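Local atomic coordinates of cell division control protein 45 cdc45 putative (Entamoeba histolytica, PDB entry 6CC2), a protein that probably acts in DNA replication as a Cdc45 protein, which in eukaryotes is a component of the CMG replicative helicase. Residues 12-16 / 45-51; 346-352 / 387-393; 406-410 / 437-441. All coordinates share one frame; numbering follows the deposited sequence.

Contact 1. Residues 12-16 / 45-51. With EDO (1,2-ethanediol), chain J.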
loop_
_atom_site.group_PDB
_atom_site.type_symbol
_atom_site.label_atom_id
_atom_site.label_comp_id
_atom_site.label_asym_id
_atom_site.label_seq_id
_atom_site.Cartn_x
_atom_site.Cartn_y
_atom_site.Cartn_z
ATOM N N TYR A 12 -25.221 13.605 -2.495
ATOM C CA TYR A 12 -25.022 13.611 -3.939
ATOM C C TYR A 12 -25.921 14.629 -4.638
ATOM O O TYR A 12 -25.507 15.214 -5.645
ATOM C CB TYR A 12 -25.266 12.198 -4.499
ATOM C CG TYR A 12 -24.511 11.932 -5.776
ATOM C CD1 TYR A 12 -25.063 12.258 -7.013
ATOM C CD2 TYR A 12 -23.258 11.366 -5.752
ATOM C CE1 TYR A 12 -24.360 12.030 -8.182
ATOM C CE2 TYR A 12 -22.553 11.130 -6.910
ATOM C CZ TYR A 12 -23.110 11.463 -8.120
ATOM O OH TYR A 12 -22.404 11.222 -9.280
ATOM N N ASN A 13 -27.140 14.831 -4.143
ATOM C CA ASN A 13 -27.976 15.905 -4.669
ATOM C C ASN A 13 -27.263 17.248 -4.547
ATOM O O ASN A 13 -27.383 18.109 -5.430
ATOM C CB ASN A 13 -29.313 15.946 -3.937
ATOM C CG ASN A 13 -30.271 14.874 -4.410
ATOM O OD1 ASN A 13 -30.106 14.311 -5.492
ATOM N ND2 ASN A 13 -31.295 14.603 -3.611
ATOM N N GLY A 14 -26.526 17.446 -3.452
ATOM C CA GLY A 14 -25.762 18.674 -3.298
ATOM C C GLY A 14 -24.678 18.803 -4.347
ATOM O O GLY A 14 -24.485 19.875 -4.927
ATOM N N LEU A 15 -23.971 17.704 -4.623
ATOM C CA LEU A 15 -22.975 17.716 -5.686
ATOM C C LEU A 15 -23.610 18.082 -7.014
ATOM O O LEU A 15 -23.114 18.952 -7.746
ATOM C CB LEU A 15 -22.302 16.345 -5.781
ATOM C CG LEU A 15 -21.578 15.810 -4.564
ATOM C CD1 LEU A 15 -21.058 14.414 -4.897
ATOM C CD2 LEU A 15 -20.410 16.703 -4.146
ATOM N N ARG A 16 -24.731 17.436 -7.345
ATOM C CA ARG A 16 -25.419 17.732 -8.598
ATOM C C ARG A 16 -25.864 19.190 -8.669
ATOM O O ARG A 16 -25.665 19.857 -9.688
ATOM C CB ARG A 16 -26.618 16.802 -8.769
ATOM C CG ARG A 16 -26.277 15.404 -9.251
ATOM C CD ARG A 16 -27.548 14.593 -9.543
ATOM N NE ARG A 16 -28.133 14.032 -8.326
ATOM C CZ ARG A 16 -28.233 12.727 -8.059
ATOM N NH1 ARG A 16 -27.806 11.818 -8.929
ATOM N NH2 ARG A 16 -28.775 12.329 -6.916
HETATM N N MSE A 45 -19.051 7.632 -11.171
HETATM C CA MSE A 45 -20.348 8.237 -10.883
HETATM C C MSE A 45 -20.366 9.677 -11.369
HETATM O O MSE A 45 -21.304 10.097 -12.032
HETATM C CB MSE A 45 -20.633 8.182 -9.386
HETATM C CG MSE A 45 -20.902 6.779 -8.872
HETATM SE SE MSE A 45 -21.473 6.836 -7.021
HETATM C CE MSE A 45 -19.716 6.678 -6.184
ATOM N N PHE A 46 -19.321 10.433 -11.017
ATOM C CA PHE A 46 -19.259 11.836 -11.421
ATOM C C PHE A 46 -19.303 11.989 -12.934
ATOM O O PHE A 46 -20.023 12.858 -13.452
ATOM C CB PHE A 46 -17.989 12.485 -10.871
ATOM C CG PHE A 46 -17.915 12.552 -9.375
ATOM C CD1 PHE A 46 -19.031 12.328 -8.584
ATOM C CD2 PHE A 46 -16.702 12.828 -8.751
ATOM C CE1 PHE A 46 -18.944 12.392 -7.209
ATOM C CE2 PHE A 46 -16.624 12.902 -7.378
ATOM C CZ PHE A 46 -17.756 12.701 -6.616
ATOM N N GLU A 47 -18.552 11.159 -13.662
ATOM C CA GLU A 47 -18.577 11.210 -15.119
ATOM C C GLU A 47 -19.988 11.002 -15.653
ATOM O O GLU A 47 -20.464 11.756 -16.514
ATOM C CB GLU A 47 -17.643 10.155 -15.706
ATOM C CG GLU A 47 -16.163 10.432 -15.548
ATOM C CD GLU A 47 -15.310 9.243 -15.967
ATOM O OE1 GLU A 47 -15.778 8.433 -16.796
ATOM O OE2 GLU A 47 -14.177 9.112 -15.459
ATOM N N LYS A 48 -20.679 9.978 -15.150
ATOM C CA LYS A 48 -22.011 9.663 -15.655
ATOM C C LYS A 48 -22.987 10.803 -15.411
ATOM O O LYS A 48 -23.924 10.988 -16.188
ATOM C CB LYS A 48 -22.513 8.372 -15.001
ATOM C CG LYS A 48 -23.503 7.591 -15.842
ATOM C CD LYS A 48 -23.102 6.125 -15.942
ATOM C CE LYS A 48 -21.879 5.943 -16.829
ATOM N NZ LYS A 48 -21.394 4.535 -16.828
ATOM N N ASP A 49 -22.769 11.601 -14.368
ATOM C CA ASP A 49 -23.653 12.704 -14.021
ATOM C C ASP A 49 -23.136 14.064 -14.498
ATOM O O ASP A 49 -23.745 15.093 -14.189
ATOM C CB ASP A 49 -23.877 12.741 -12.511
ATOM C CG ASP A 49 -24.764 11.619 -12.023
ATOM O OD1 ASP A 49 -25.877 11.461 -12.582
ATOM O OD2 ASP A 49 -24.346 10.903 -11.079
ATOM N N GLY A 50 -22.031 14.090 -15.237
ATOM C CA GLY A 50 -21.523 15.334 -15.773
ATOM C C GLY A 50 -20.914 16.257 -14.746
ATOM O O GLY A 50 -20.868 17.473 -14.978
ATOM N N LEU A 51 -20.443 15.724 -13.625
ATOM C CA LEU A 51 -19.898 16.534 -12.542
ATOM C C LEU A 51 -18.407 16.745 -12.774
ATOM O O LEU A 51 -17.638 15.776 -12.798
ATOM C CB LEU A 51 -20.136 15.879 -11.188
ATOM C CG LEU A 51 -21.532 15.993 -10.588
ATOM C CD1 LEU A 51 -22.578 15.596 -11.587
ATOM C CD2 LEU A 51 -21.640 15.153 -9.337
HETATM C C1 EDO J . -10.435 11.048 -14.280
HETATM O O1 EDO J . -10.612 12.129 -13.354
HETATM C C2 EDO J . -11.770 10.348 -14.489
HETATM O O2 EDO J . -12.755 11.305 -14.904
#

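Contact 2. Residues 346-352 / 387-393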
loop_
_atom_site.group_PDB
_atom_site.type_symbol
_atom_site.label_atom_id
_atom_site.label_comp_id
_atom_site.label_asym_id
_atom_site.label_seq_id
_atom_site.Cartn_x
_atom_site.Cartn_y
_atom_site.Cartn_z
ATOM N N PHE A 346 -9.761 -10.716 -18.880
ATOM C CA PHE A 346 -9.298 -9.740 -19.869
ATOM C C PHE A 346 -9.130 -10.508 -21.180
ATOM O O PHE A 346 -8.150 -11.239 -21.353
ATOM C CB PHE A 346 -7.996 -9.084 -19.443
ATOM C CG PHE A 346 -8.097 -8.252 -18.190
ATOM C CD1 PHE A 346 -8.610 -6.966 -18.234
ATOM C CD2 PHE A 346 -7.678 -8.752 -16.984
ATOM C CE1 PHE A 346 -8.684 -6.197 -17.096
ATOM C CE2 PHE A 346 -7.747 -7.982 -15.831
ATOM C CZ PHE A 346 -8.257 -6.703 -15.893
ATOM N N GLY A 347 -10.083 -10.350 -22.094
ATOM C CA GLY A 347 -10.064 -11.148 -23.308
ATOM C C GLY A 347 -10.181 -12.622 -22.964
ATOM O O GLY A 347 -11.184 -13.067 -22.401
HETATM N N MSE A 348 -9.146 -13.397 -23.285
HETATM C CA MSE A 348 -9.135 -14.819 -23.003
HETATM C C MSE A 348 -8.303 -15.145 -21.758
HETATM O O MSE A 348 -8.147 -16.299 -21.388
HETATM C CB MSE A 348 -8.579 -15.597 -24.196
HETATM C CG MSE A 348 -9.483 -15.584 -25.422
HETATM SE SE MSE A 348 -11.187 -16.484 -25.104
HETATM C CE MSE A 348 -10.517 -18.276 -24.716
ATOM N N ASP A 349 -7.773 -14.109 -21.125
ATOM C CA ASP A 349 -6.811 -14.242 -20.026
ATOM C C ASP A 349 -7.552 -14.073 -18.703
ATOM O O ASP A 349 -8.069 -12.992 -18.405
ATOM C CB ASP A 349 -5.709 -13.199 -20.180
ATOM C CG ASP A 349 -4.628 -13.307 -19.125
ATOM O OD1 ASP A 349 -4.822 -14.014 -18.117
ATOM O OD2 ASP A 349 -3.567 -12.666 -19.304
ATOM N N TYR A 350 -7.600 -15.146 -17.914
ATOM C CA TYR A 350 -8.204 -15.143 -16.578
ATOM C C TYR A 350 -7.159 -15.357 -15.489
ATOM O O TYR A 350 -7.469 -15.844 -14.398
ATOM C CB TYR A 350 -9.312 -16.199 -16.478
ATOM C CG TYR A 350 -10.638 -15.702 -15.951
ATOM C CD1 TYR A 350 -10.704 -14.779 -14.903
ATOM C CD2 TYR A 350 -11.828 -16.161 -16.493
ATOM C CE1 TYR A 350 -11.928 -14.323 -14.437
ATOM C CE2 TYR A 350 -13.058 -15.722 -16.035
ATOM C CZ TYR A 350 -13.100 -14.810 -14.994
ATOM O OH TYR A 350 -14.338 -14.377 -14.533
ATOM N N SER A 351 -5.913 -14.967 -15.750
ATOM C CA SER A 351 -4.818 -15.234 -14.825
ATOM C C SER A 351 -4.487 -14.064 -13.902
ATOM O O SER A 351 -3.623 -14.208 -13.037
ATOM C CB SER A 351 -3.549 -15.623 -15.618
ATOM O OG SER A 351 -3.000 -14.500 -16.303
ATOM N N ILE A 352 -5.173 -12.931 -14.033
ATOM C CA ILE A 352 -4.873 -11.753 -13.236
ATOM C C ILE A 352 -5.894 -11.647 -12.107
ATOM O O ILE A 352 -7.073 -11.325 -12.348
ATOM C CB ILE A 352 -4.872 -10.481 -14.097
ATOM C CG1 ILE A 352 -3.828 -10.579 -15.217
ATOM C CG2 ILE A 352 -4.583 -9.277 -13.210
ATOM C CD1 ILE A 352 -3.769 -9.366 -16.138
ATOM N N SER A 387 -7.471 -0.212 -16.791
ATOM C CA SER A 387 -7.265 -1.020 -17.980
ATOM C C SER A 387 -8.381 -2.040 -18.160
ATOM O O SER A 387 -8.825 -2.680 -17.198
ATOM C CB SER A 387 -5.919 -1.755 -17.910
ATOM O OG SER A 387 -5.745 -2.480 -19.126
ATOM N N THR A 388 -8.810 -2.197 -19.410
ATOM C CA THR A 388 -9.725 -3.254 -19.812
ATOM C C THR A 388 -9.011 -4.378 -20.540
ATOM O O THR A 388 -9.670 -5.278 -21.045
ATOM C CB THR A 388 -10.839 -2.688 -20.694
ATOM O OG1 THR A 388 -10.260 -2.148 -21.879
ATOM C CG2 THR A 388 -11.606 -1.595 -19.945
ATOM N N THR A 389 -7.679 -4.360 -20.571
ATOM C CA THR A 389 -6.884 -5.381 -21.230
ATOM C C THR A 389 -5.813 -5.893 -20.263
ATOM O O THR A 389 -5.492 -5.255 -19.266
ATOM C CB THR A 389 -6.247 -4.833 -22.505
ATOM O OG1 THR A 389 -5.443 -3.693 -22.185
ATOM C CG2 THR A 389 -7.330 -4.401 -23.504
ATOM N N ALA A 390 -5.241 -7.049 -20.592
ATOM C CA ALA A 390 -4.231 -7.668 -19.727
ATOM C C ALA A 390 -2.842 -7.107 -19.971
ATOM O O ALA A 390 -2.054 -6.963 -19.027
ATOM C CB ALA A 390 -4.213 -9.181 -19.944
ATOM N N GLU A 391 -2.529 -6.758 -21.207
ATOM C CA GLU A 391 -1.163 -6.399 -21.557
ATOM C C GLU A 391 -0.591 -5.253 -20.733
ATOM O O GLU A 391 0.601 -5.319 -20.387
ATOM C CB GLU A 391 -1.105 -6.054 -23.053
ATOM C CG GLU A 391 -1.285 -7.249 -23.993
ATOM C CD GLU A 391 -2.724 -7.752 -24.104
ATOM O OE1 GLU A 391 -3.675 -7.045 -23.704
ATOM O OE2 GLU A 391 -2.906 -8.876 -24.618
ATOM N N PRO A 392 -1.342 -4.205 -20.383
ATOM C CA PRO A 392 -0.735 -3.134 -19.582
ATOM C C PRO A 392 -0.151 -3.623 -18.268
ATOM O O PRO A 392 0.797 -3.021 -17.748
ATOM C CB PRO A 392 -1.905 -2.159 -19.364
ATOM C CG PRO A 392 -2.780 -2.370 -20.594
ATOM C CD PRO A 392 -2.700 -3.852 -20.858
ATOM N N TYR A 393 -0.726 -4.672 -17.675
ATOM C CA TYR A 393 -0.251 -5.135 -16.381
ATOM C C TYR A 393 1.156 -5.710 -16.453
ATOM O O TYR A 393 1.833 -5.776 -15.423
ATOM C CB TYR A 393 -1.205 -6.184 -15.805
ATOM C CG TYR A 393 -2.414 -5.547 -15.128
ATOM C CD1 TYR A 393 -2.323 -5.063 -13.834
ATOM C CD2 TYR A 393 -3.624 -5.426 -15.797
ATOM C CE1 TYR A 393 -3.396 -4.476 -13.213
ATOM C CE2 TYR A 393 -4.706 -4.826 -15.200
ATOM C CZ TYR A 393 -4.589 -4.353 -13.900
ATOM O OH TYR A 393 -5.666 -3.762 -13.298
HETATM O O HOH W 1 -6.362 -8.625 -22.796
HETATM O O HOH W 2 -5.319 -10.840 -23.219
#

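Contact 3. Residues 406-410 / 437-441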
loop_
_atom_site.group_PDB
_atom_site.type_symbol
_atom_site.label_atom_id
_atom_site.label_comp_id
_atom_site.label_asym_id
_atom_site.label_seq_id
_atom_site.Cartn_x
_atom_site.Cartn_y
_atom_site.Cartn_z
ATOM N N ASN A 406 15.805 -7.007 -6.317
ATOM C CA ASN A 406 16.880 -6.141 -5.849
ATOM C C ASN A 406 16.824 -5.953 -4.335
ATOM O O ASN A 406 17.863 -6.007 -3.654
ATOM C CB ASN A 406 16.792 -4.789 -6.558
ATOM C CG ASN A 406 17.928 -3.870 -6.193
ATOM O OD1 ASN A 406 19.026 -4.320 -5.864
ATOM N ND2 ASN A 406 17.671 -2.567 -6.244
ATOM N N LEU A 407 15.628 -5.716 -3.798
ATOM C CA LEU A 407 15.488 -5.430 -2.371
ATOM C C LEU A 407 15.808 -6.654 -1.519
ATOM O O LEU A 407 16.533 -6.551 -0.521
ATOM C CB LEU A 407 14.079 -4.930 -2.082
ATOM C CG LEU A 407 13.759 -3.568 -2.669
ATOM C CD1 LEU A 407 12.263 -3.301 -2.589
ATOM C CD2 LEU A 407 14.558 -2.487 -1.934
ATOM N N VAL A 408 15.273 -7.823 -1.892
ATOM C CA VAL A 408 15.523 -9.038 -1.112
ATOM C C VAL A 408 17.007 -9.374 -1.118
ATOM O O VAL A 408 17.605 -9.667 -0.071
ATOM C CB VAL A 408 14.668 -10.202 -1.647
ATOM C CG1 VAL A 408 15.173 -11.544 -1.067
ATOM C CG2 VAL A 408 13.230 -9.991 -1.307
ATOM N N GLU A 409 17.637 -9.308 -2.294
ATOM C CA GLU A 409 19.063 -9.612 -2.376
ATOM C C GLU A 409 19.877 -8.691 -1.469
ATOM O O GLU A 409 20.707 -9.149 -0.670
ATOM C CB GLU A 409 19.537 -9.496 -3.824
ATOM C CG GLU A 409 21.040 -9.729 -4.005
ATOM C CD GLU A 409 21.477 -9.607 -5.452
ATOM O OE1 GLU A 409 21.650 -10.654 -6.109
ATOM O OE2 GLU A 409 21.634 -8.462 -5.931
ATOM N N THR A 410 19.678 -7.369 -1.602
ATOM C CA THR A 410 20.414 -6.438 -0.754
ATOM C C THR A 410 20.033 -6.626 0.712
ATOM O O THR A 410 20.902 -6.623 1.597
ATOM C CB THR A 410 20.110 -4.999 -1.193
ATOM O OG1 THR A 410 20.432 -4.829 -2.577
ATOM C CG2 THR A 410 20.903 -3.984 -0.363
ATOM N N LEU A 437 26.927 -1.408 -2.229
ATOM C CA LEU A 437 25.547 -1.244 -1.793
ATOM C C LEU A 437 25.191 0.229 -1.643
ATOM O O LEU A 437 24.074 0.641 -1.970
ATOM C CB LEU A 437 25.311 -1.972 -0.474
ATOM C CG LEU A 437 25.493 -3.484 -0.452
ATOM C CD1 LEU A 437 25.074 -4.020 0.913
ATOM C CD2 LEU A 437 24.714 -4.158 -1.560
ATOM N N SER A 438 26.139 1.039 -1.166
ATOM C CA SER A 438 25.867 2.448 -0.898
ATOM C C SER A 438 25.542 3.188 -2.186
ATOM O O SER A 438 24.586 3.967 -2.243
ATOM C CB SER A 438 27.087 3.090 -0.214
ATOM O OG SER A 438 27.257 2.573 1.090
ATOM N N ILE A 439 26.337 2.961 -3.229
ATOM C CA ILE A 439 26.130 3.681 -4.481
ATOM C C ILE A 439 24.769 3.330 -5.060
ATOM O O ILE A 439 24.131 4.166 -5.701
ATOM C CB ILE A 439 27.282 3.374 -5.463
ATOM C CG1 ILE A 439 27.566 4.582 -6.352
ATOM C CG2 ILE A 439 26.955 2.168 -6.317
ATOM C CD1 ILE A 439 28.336 5.687 -5.641
ATOM N N ARG A 440 24.278 2.114 -4.800
ATOM C CA ARG A 440 23.000 1.675 -5.354
ATOM C C ARG A 440 21.784 2.205 -4.600
ATOM O O ARG A 440 20.695 2.283 -5.183
ATOM C CB ARG A 440 22.939 0.149 -5.364
ATOM C CG ARG A 440 23.931 -0.503 -6.328
ATOM C CD ARG A 440 24.005 -2.003 -6.085
ATOM N NE ARG A 440 22.675 -2.590 -5.965
ATOM C CZ ARG A 440 22.430 -3.810 -5.502
ATOM N NH1 ARG A 440 23.431 -4.588 -5.110
ATOM N NH2 ARG A 440 21.180 -4.250 -5.429
ATOM N N PHE A 441 21.933 2.571 -3.333
ATOM C CA PHE A 441 20.789 2.974 -2.523
ATOM C C PHE A 441 20.949 4.348 -1.884
ATOM O O PHE A 441 20.175 4.695 -0.991
ATOM C CB PHE A 441 20.515 1.920 -1.444
ATOM C CG PHE A 441 19.900 0.678 -1.982
ATOM C CD1 PHE A 441 18.519 0.583 -2.137
ATOM C CD2 PHE A 441 20.698 -0.398 -2.380
ATOM C CE1 PHE A 441 17.943 -0.560 -2.670
ATOM C CE2 PHE A 441 20.118 -1.543 -2.900
ATOM C CZ PHE A 441 18.746 -1.620 -3.046
#

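Contact 1. Residues 12-16 / 45-51
Asp49 OD2 is gripped by two partners: Tyr12 OH donates a hydrogen bond to it at 2.7 Å, and Lys195 forms a salt bridge with the same oxygen, although the position of OD2 is somewhat uncertain. The carboxylate comes to the hydroxyl end of the tyrosine at the ring edge, its plane turned 64° from that of the ring. Tyr12 reaches it because CG stands anti to the backbone N (chi1 -153°), which sends the ring out of helix 8-20 toward the last turn of helix 33-48. There the ring is wedged among apolar atoms. Its CE2 touches the phenyl edge of Phe46 at CE1, 3.8 Å away, while the selenium of Met45 (selenomethionine), SE, lies 5.4 Å from the centroid of the Tyr12 ring in an oblique Met-aromatic contact. A Schellman motif ends helix 33-48: Gly50 takes positive phi, Leu51 N bonds back to Phe46 O, and Gly50 N to Glu47 O. The turn drops Leu51 back toward helix 8-20, where its CD2 packs at 3.8 Å from Leu15 CB. Helix 33-48 is the crossover helix of a beta-alpha-beta unit joining the adjacent parallel strands 24-29 and 53-57, and Leu15, Phe46 and Leu51 all rest on Ile25 of the first strand. Leu15 CD1 meets Phe46 CE1 at 3.7 Å. At the CD1 edge of Tyr12, across the ring from Phe46, the guanidinium of Arg16 presents one face, with Tyr12 CD1 over its centre. Arg16 NH2 is tied to Asn13 OD1 by a nearly straight bond of 2.8 Å (161° at the hydrogen). Arg16 NH1 stays 4.1 Å from Asp49 OD1, too far for a salt bridge, yet its charge probably adds to the positive field that Lys195 sets around the carboxylate.

Contact 2. Residues 346-352 / 387-393
Phe346 is pressed against the backbone of the loop 387-393. Its ring edge meets the carbonyl oxygens of Thr388, 3.4 Å from CD1, and Ser387, while Thr389 O lies over one face. The methyl of Ala390 touches three side chains: CB is 3.8 Å from Phe346 CB, and it also meets Ile352 CD1 and one carboxylate oxygen, Asp349 OD2. Ile352 CG1 lies anti to the carbonyl carbon (chi1 -60°), and the extended chain beyond it carries CD1 on to Tyr393 CD2 at 4.0 Å. The Phe346 and Tyr393 rings are tilted 50° to each other and meet through CZ and CE2. The first loop, which links strand 338-344 to helix 354-364, is shaped by a type II' beta turn from Phe346 to Asp349 with Gly347 at its second position. An Asx turn follows: Asp349 OD1 takes Ser351 N nearly head-on at 2.8 Å and Ser351 OG on its syn side, so two bonds hold the carboxylate in place. Tyr393, where the loop runs into helix 393-417, is backed by Ala357 and Ala360 of helix 354-364. The solvent side is much looser. One water accepts from Ala390 N at 2.9 Å, and a second lies near Phe346 O and Glu391 OE2, with weak bonds at most.

Contact 3. Residues 406-410 / 437-441
Helix 393-417 and the short helix 435-441 flank a beta hairpin, strands 419-423 and 427-432, which the disulfide Cys420-Cys430 clamps. In this contact the two helices face each other roughly antiparallel, at 151°, with their local axes 12.5 Å apart, so long side chains must span the gap. Thr410 and Phe441 carry much of the contact. The threonine methyl CG2 stands 3.6 Å from Phe441 CE2 and meets Leu437 CD2 tip to tip at 4.0 Å. With OG1 placed beside the backbone N (chi1 -57°), the Thr410 hydroxyl turns back to donate to Asn406 O at 3.0 Å. That carbonyl also receives Thr410 N, from the opposite face of its plane. Leu407 CD2 reaches the Phe441 ring at CE1, and Leu450 of helix 444-462 touches the same phenylalanine. Next to the ring, Arg440 and Asn406 run alongside each other, but their oxygen-nitrogen approach is implausibly short, and Asn406 has a second conformer, so this pairing is doubtful. Arg440 NH2 also comes 3.0 Å from Thr410 OG1 but at a poor angle, and Glu409 OE2 remains 4.3 Å from Arg440 NH2. No secure hydrogen bond therefore crosses the contact; any attraction between Arg440 and Glu409 would be long-range, and the sounder contacts are the apolar ones at Phe441.

From the N terminus, contact 1 comes first, closing a 28-residue loop that runs through strand 24-29 into helix 33-48 and fastening two helices beside the parallel sheet. Contact 2 opens much later and joins the loop after strand 338-344 to the one leading into helix 393-417, enclosing two helices, 354-364 and 374-385. Helix 393-417 then carries the chain on to contact 3, whose loop is largely the disulfide-linked hairpin of the mixed sheet. The three loops follow in series, neither nested nor crossed. None touches another: nearest atoms are about 11 Å apart for contacts 1 and 2 and about 17 Å for contacts 2 and 3; contacts 1 and 3 lie farthest apart.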